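Local structure of hypothetical protein TM0723 (Thermotoga maritima, 1VMJ) at residues Leu37-Gly49 and Val114-Gly126. The protein is of unknown function, belongs to the YjbQ (UPF0047) family, has been proposed to be a thiamin phosphate synthase, and binds sodium. Residues are numbered along the deposited sequence; the frame is centred on the assembly and turned at random. Where two conformers were deposited one is given.
Sequences LEECVRESGIKEG and VVIAITDRKMDLG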
loop_
_atom_site.group_PDB
_atom_site.type_symbol
_atom_site.label_atom_id
_atom_site.label_comp_id
_atom_site.label_asym_id
_atom_site.label_seq_id
_atom_site.Cartn_x
_atom_site.Cartn_y
_atom_site.Cartn_z
ATOM N N LEU A 37 -13.655 11.153 -7.665
ATOM C CA LEU A 37 -13.537 9.779 -8.142
ATOM C C LEU A 37 -14.877 9.199 -8.626
ATOM O O LEU A 37 -14.949 8.526 -9.651
ATOM C CB LEU A 37 -12.875 8.890 -7.083
ATOM C CG LEU A 37 -11.350 8.847 -7.145
ATOM C CD1 LEU A 37 -10.712 10.166 -6.958
ATOM C CD2 LEU A 37 -10.873 7.871 -6.076
ATOM N N GLU A 38 -15.950 9.509 -7.914
ATOM C CA GLU A 38 -17.282 9.086 -8.336
ATOM C C GLU A 38 -17.598 9.616 -9.744
ATOM O O GLU A 38 -18.148 8.886 -10.583
ATOM C CB GLU A 38 -18.319 9.579 -7.327
ATOM C CG GLU A 38 -18.241 8.819 -6.011
ATOM C CD GLU A 38 -19.190 9.339 -4.939
ATOM O OE1 GLU A 38 -19.481 10.552 -4.903
ATOM O OE2 GLU A 38 -19.617 8.517 -4.108
ATOM N N GLU A 39 -17.233 10.874 -9.996
ATOM C CA GLU A 39 -17.484 11.470 -11.312
ATOM C C GLU A 39 -16.575 10.848 -12.399
ATOM O O GLU A 39 -17.010 10.624 -13.511
ATOM C CB GLU A 39 -17.320 12.990 -11.256
ATOM C CG GLU A 39 -17.526 13.701 -12.564
ATOM C CD GLU A 39 -18.931 13.615 -13.091
ATOM O OE1 GLU A 39 -19.839 13.074 -12.414
ATOM O OE2 GLU A 39 -19.121 14.105 -14.216
ATOM N N CYS A 40 -15.327 10.534 -12.061
ATOM C CA CYS A 40 -14.454 9.766 -12.974
ATOM C C CYS A 40 -15.080 8.449 -13.359
ATOM O O CYS A 40 -15.138 8.076 -14.540
ATOM C CB CYS A 40 -13.095 9.478 -12.344
ATOM S SG CYS A 40 -12.036 10.925 -12.055
ATOM N N VAL A 41 -15.563 7.730 -12.355
ATOM C CA VAL A 41 -16.135 6.407 -12.597
ATOM C C VAL A 41 -17.354 6.576 -13.490
ATOM O O VAL A 41 -17.543 5.838 -14.457
ATOM C CB VAL A 41 -16.464 5.664 -11.285
ATOM C CG1 VAL A 41 -17.234 4.401 -11.593
ATOM C CG2 VAL A 41 -15.186 5.333 -10.562
ATOM N N ARG A 42 -18.169 7.580 -13.184
ATOM C CA ARG A 42 -19.406 7.762 -13.926
ATOM C C ARG A 42 -19.085 8.049 -15.387
ATOM O O ARG A 42 -19.635 7.407 -16.284
ATOM C CB ARG A 42 -20.230 8.908 -13.336
ATOM C CG ARG A 42 -21.588 9.035 -13.974
ATOM C CD ARG A 42 -22.199 10.377 -13.788
ATOM N NE ARG A 42 -21.431 11.425 -14.448
ATOM C CZ ARG A 42 -21.354 11.616 -15.761
ATOM N NH1 ARG A 42 -22.055 10.876 -16.611
ATOM N NH2 ARG A 42 -20.572 12.585 -16.226
ATOM N N GLU A 43 -18.200 9.006 -15.622
ATOM C CA GLU A 43 -17.937 9.401 -16.994
ATOM C C GLU A 43 -17.175 8.325 -17.788
ATOM O O GLU A 43 -17.309 8.243 -19.002
ATOM C CB GLU A 43 -17.274 10.780 -17.082
ATOM C CG GLU A 43 -15.861 10.901 -16.765
ATOM C CD GLU A 43 -15.236 12.195 -17.364
ATOM O OE1 GLU A 43 -15.864 12.809 -18.232
ATOM O OE2 GLU A 43 -14.111 12.538 -16.984
ATOM N N SER A 44 -16.437 7.469 -17.111
ATOM C CA SER A 44 -15.715 6.407 -17.793
ATOM C C SER A 44 -16.611 5.445 -18.530
ATOM O O SER A 44 -16.166 4.794 -19.487
ATOM C CB SER A 44 -14.865 5.618 -16.807
ATOM O OG SER A 44 -15.654 4.762 -15.985
ATOM N N GLY A 45 -17.829 5.283 -18.025
ATOM C CA GLY A 45 -18.748 4.275 -18.557
ATOM C C GLY A 45 -18.372 2.837 -18.242
ATOM O O GLY A 45 -19.012 1.903 -18.730
ATOM N N ILE A 46 -17.337 2.636 -17.450
ATOM C CA ILE A 46 -16.897 1.300 -17.098
ATOM C C ILE A 46 -17.844 0.687 -16.073
ATOM O O ILE A 46 -18.154 1.307 -15.063
ATOM C CB ILE A 46 -15.441 1.326 -16.600
ATOM C CG1 ILE A 46 -14.531 1.672 -17.784
ATOM C CG2 ILE A 46 -15.036 -0.012 -15.924
ATOM C CD1 ILE A 46 -13.124 2.077 -17.428
ATOM N N LYS A 47 -18.308 -0.536 -16.340
ATOM C CA LYS A 47 -19.239 -1.209 -15.451
ATOM C C LYS A 47 -18.509 -2.048 -14.407
ATOM O O LYS A 47 -18.891 -2.042 -13.244
ATOM C CB LYS A 47 -20.217 -2.093 -16.220
ATOM C CG LYS A 47 -21.205 -2.751 -15.269
ATOM C CD LYS A 47 -22.343 -3.432 -15.966
ATOM C CE LYS A 47 -23.020 -4.388 -15.020
ATOM N NZ LYS A 47 -22.090 -5.485 -14.727
ATOM N N GLU A 48 -17.486 -2.789 -14.844
ATOM C CA GLU A 48 -16.715 -3.693 -13.975
ATOM C C GLU A 48 -15.241 -3.470 -14.246
ATOM O O GLU A 48 -14.810 -3.465 -15.399
ATOM C CB GLU A 48 -17.056 -5.134 -14.312
ATOM C CG GLU A 48 -18.553 -5.445 -14.271
ATOM C CD GLU A 48 -19.143 -5.360 -12.875
ATOM O OE1 GLU A 48 -18.387 -5.539 -11.903
ATOM O OE2 GLU A 48 -20.385 -5.115 -12.740
ATOM N N GLY A 49 -14.461 -3.274 -13.196
ATOM C CA GLY A 49 -13.061 -2.993 -13.412
ATOM C C GLY A 49 -12.310 -2.699 -12.136
ATOM O O GLY A 49 -12.772 -3.030 -11.052
ATOM N N VAL A 114 -4.419 4.054 -3.736
ATOM C CA VAL A 114 -5.474 3.090 -3.459
ATOM C C VAL A 114 -5.848 2.426 -4.765
ATOM O O VAL A 114 -5.752 3.038 -5.851
ATOM C CB VAL A 114 -6.726 3.738 -2.813
ATOM C CG1 VAL A 114 -6.323 4.365 -1.475
ATOM C CG2 VAL A 114 -7.361 4.779 -3.726
ATOM N N VAL A 115 -6.293 1.177 -4.651
ATOM C CA VAL A 115 -6.890 0.468 -5.757
ATOM C C VAL A 115 -8.277 0.050 -5.294
ATOM O O VAL A 115 -8.431 -0.522 -4.213
ATOM C CB VAL A 115 -6.062 -0.758 -6.175
ATOM C CG1 VAL A 115 -6.746 -1.489 -7.318
ATOM C CG2 VAL A 115 -4.650 -0.322 -6.567
ATOM N N ILE A 116 -9.278 0.390 -6.093
ATOM C CA ILE A 116 -10.663 0.252 -5.731
ATOM C C ILE A 116 -11.413 -0.515 -6.800
ATOM O O ILE A 116 -11.256 -0.235 -8.003
ATOM C CB ILE A 116 -11.318 1.650 -5.542
ATOM C CG1 ILE A 116 -10.581 2.480 -4.496
ATOM C CG2 ILE A 116 -12.785 1.503 -5.187
ATOM C CD1 ILE A 116 -11.024 3.863 -4.445
ATOM N N ALA A 117 -12.203 -1.487 -6.382
ATOM C CA ALA A 117 -13.014 -2.245 -7.333
ATOM C C ALA A 117 -14.142 -1.375 -7.885
ATOM O O ALA A 117 -14.764 -0.602 -7.132
ATOM C CB ALA A 117 -13.615 -3.454 -6.639
ATOM N N ILE A 118 -14.407 -1.527 -9.185
ATOM C CA ILE A 118 -15.594 -0.966 -9.818
ATOM C C ILE A 118 -16.540 -2.113 -10.084
ATOM O O ILE A 118 -16.190 -3.073 -10.781
ATOM C CB ILE A 118 -15.248 -0.218 -11.124
ATOM C CG1 ILE A 118 -14.177 0.853 -10.863
ATOM C CG2 ILE A 118 -16.489 0.382 -11.749
ATOM C CD1 ILE A 118 -14.481 1.797 -9.765
ATOM N N THR A 119 -17.751 -1.990 -9.550
ATOM C CA THR A 119 -18.768 -3.010 -9.654
ATOM C C THR A 119 -20.079 -2.326 -9.988
ATOM O O THR A 119 -20.465 -1.376 -9.331
ATOM C CB THR A 119 -18.890 -3.761 -8.337
ATOM O OG1 THR A 119 -17.646 -4.415 -8.059
ATOM C CG2 THR A 119 -19.955 -4.801 -8.407
ATOM N N ASP A 120 -20.752 -2.797 -11.024
ATOM C CA ASP A 120 -22.012 -2.197 -11.472
ATOM C C ASP A 120 -21.931 -0.651 -11.574
ATOM O O ASP A 120 -22.785 0.083 -11.060
ATOM C CB ASP A 120 -23.147 -2.633 -10.549
ATOM C CG ASP A 120 -24.513 -2.450 -11.187
ATOM O OD1 ASP A 120 -24.596 -2.311 -12.429
ATOM O OD2 ASP A 120 -25.505 -2.431 -10.435
ATOM N N ARG A 121 -20.880 -0.180 -12.243
ATOM C CA ARG A 121 -20.638 1.240 -12.501
ATOM C C ARG A 121 -20.301 2.110 -11.283
ATOM O O ARG A 121 -20.289 3.339 -11.390
ATOM C CB ARG A 121 -21.798 1.852 -13.290
ATOM C CG ARG A 121 -21.958 1.300 -14.710
ATOM C CD ARG A 121 -22.732 2.274 -15.569
ATOM N NE ARG A 121 -21.999 3.530 -15.796
ATOM C CZ ARG A 121 -22.583 4.697 -16.093
ATOM N NH1 ARG A 121 -23.915 4.801 -16.237
ATOM N NH2 ARG A 121 -21.830 5.777 -16.266
ATOM N N LYS A 122 -19.987 1.504 -10.141
ATOM C CA LYS A 122 -19.710 2.291 -8.954
ATOM C C LYS A 122 -18.502 1.766 -8.243
ATOM O O LYS A 122 -18.213 0.570 -8.306
ATOM C CB LYS A 122 -20.883 2.212 -7.977
ATOM C CG LYS A 122 -22.210 2.726 -8.509
ATOM C CD LYS A 122 -22.167 4.203 -8.821
ATOM C CE LYS A 122 -23.477 4.717 -9.392
ATOM N NZ LYS A 122 -24.530 4.658 -8.355
ATOM N N MET A 123 -17.839 2.647 -7.504
ATOM C CA MET A 123 -16.802 2.219 -6.581
ATOM C C MET A 123 -17.429 1.282 -5.553
ATOM O O MET A 123 -18.497 1.581 -5.007
ATOM C CB MET A 123 -16.169 3.405 -5.875
ATOM C CG MET A 123 -15.259 4.180 -6.811
ATOM S SD MET A 123 -14.283 5.432 -5.956
ATOM C CE MET A 123 -15.583 6.598 -5.605
ATOM N N ASP A 124 -16.758 0.158 -5.308
ATOM C CA ASP A 124 -17.290 -0.904 -4.463
ATOM C C ASP A 124 -16.698 -0.719 -3.068
ATOM O O ASP A 124 -15.631 -1.257 -2.760
ATOM C CB ASP A 124 -16.911 -2.228 -5.118
ATOM C CG ASP A 124 -17.733 -3.380 -4.679
ATOM O OD1 ASP A 124 -18.457 -3.297 -3.656
ATOM O OD2 ASP A 124 -17.622 -4.414 -5.361
ATOM N N LEU A 125 -17.360 0.107 -2.268
ATOM C CA LEU A 125 -16.817 0.598 -1.006
ATOM C C LEU A 125 -17.664 0.141 0.166
ATOM O O LEU A 125 -18.897 -0.052 0.036
ATOM C CB LEU A 125 -16.777 2.126 -0.983
ATOM C CG LEU A 125 -15.894 2.798 -2.033
ATOM C CD1 LEU A 125 -15.978 4.306 -1.953
ATOM C CD2 LEU A 125 -14.497 2.319 -1.931
ATOM N N GLY A 126 -17.004 0.024 1.312
ATOM C CA GLY A 126 -17.678 -0.226 2.569
ATOM C C GLY A 126 -18.326 1.040 3.063
ATOM O O GLY A 126 -18.192 2.088 2.447
HETATM O O HOH W 1 -19.369 3.924 -15.319
#
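A type I' β-hairpin turn, T119 to K122, meets the end of helix 34-44 and the connection that carries the chain into strand 49-55. Where strand 49-55 begins alongside strand 113-119, G49 and I118 form an antiparallel hydrogen-bonded pair, G49 N to I118 O at 3.0 Å and I118 N to G49 O at 2.9 Å. One step outward, R121 N gives K47 O an almost straight bond (178°) in the carbonyl plane, on a lone pair. The E48 carboxylate folds back over the turn, its chain bent at chi2 (-67°), and OE2 accepts from D120 N at 2.9 Å, with the donor above the carboxylate plane. In the conformer given, K47 NZ also reaches this oxygen in a salt bridge; E48 OE1 forms another with K147 of the second subunit. With an alanine here, D120 N would probably lose its carboxylate acceptor and K147 of the second subunit its charged mate. R121 runs back along the helix end; NH2 makes a weak bond to R42 O, and NE donates in the guanidinium plane to a water that also bridges V41 O and I46 O. Inside, V41 CG2 meets I118 CD1 tip to tip at 3.7 Å and also touches M123 CG. With V41 CG1 anti to the backbone N (chi1 172°), that methyl packs on R121 O. The M123 thioether crosses L37 and E38 at about a right angle, CE lying 3.5 Å from E38 CG. The whole is a helix packed on one face of an antiparallel sheet, its outgoing connection tied to a β-hairpin turn.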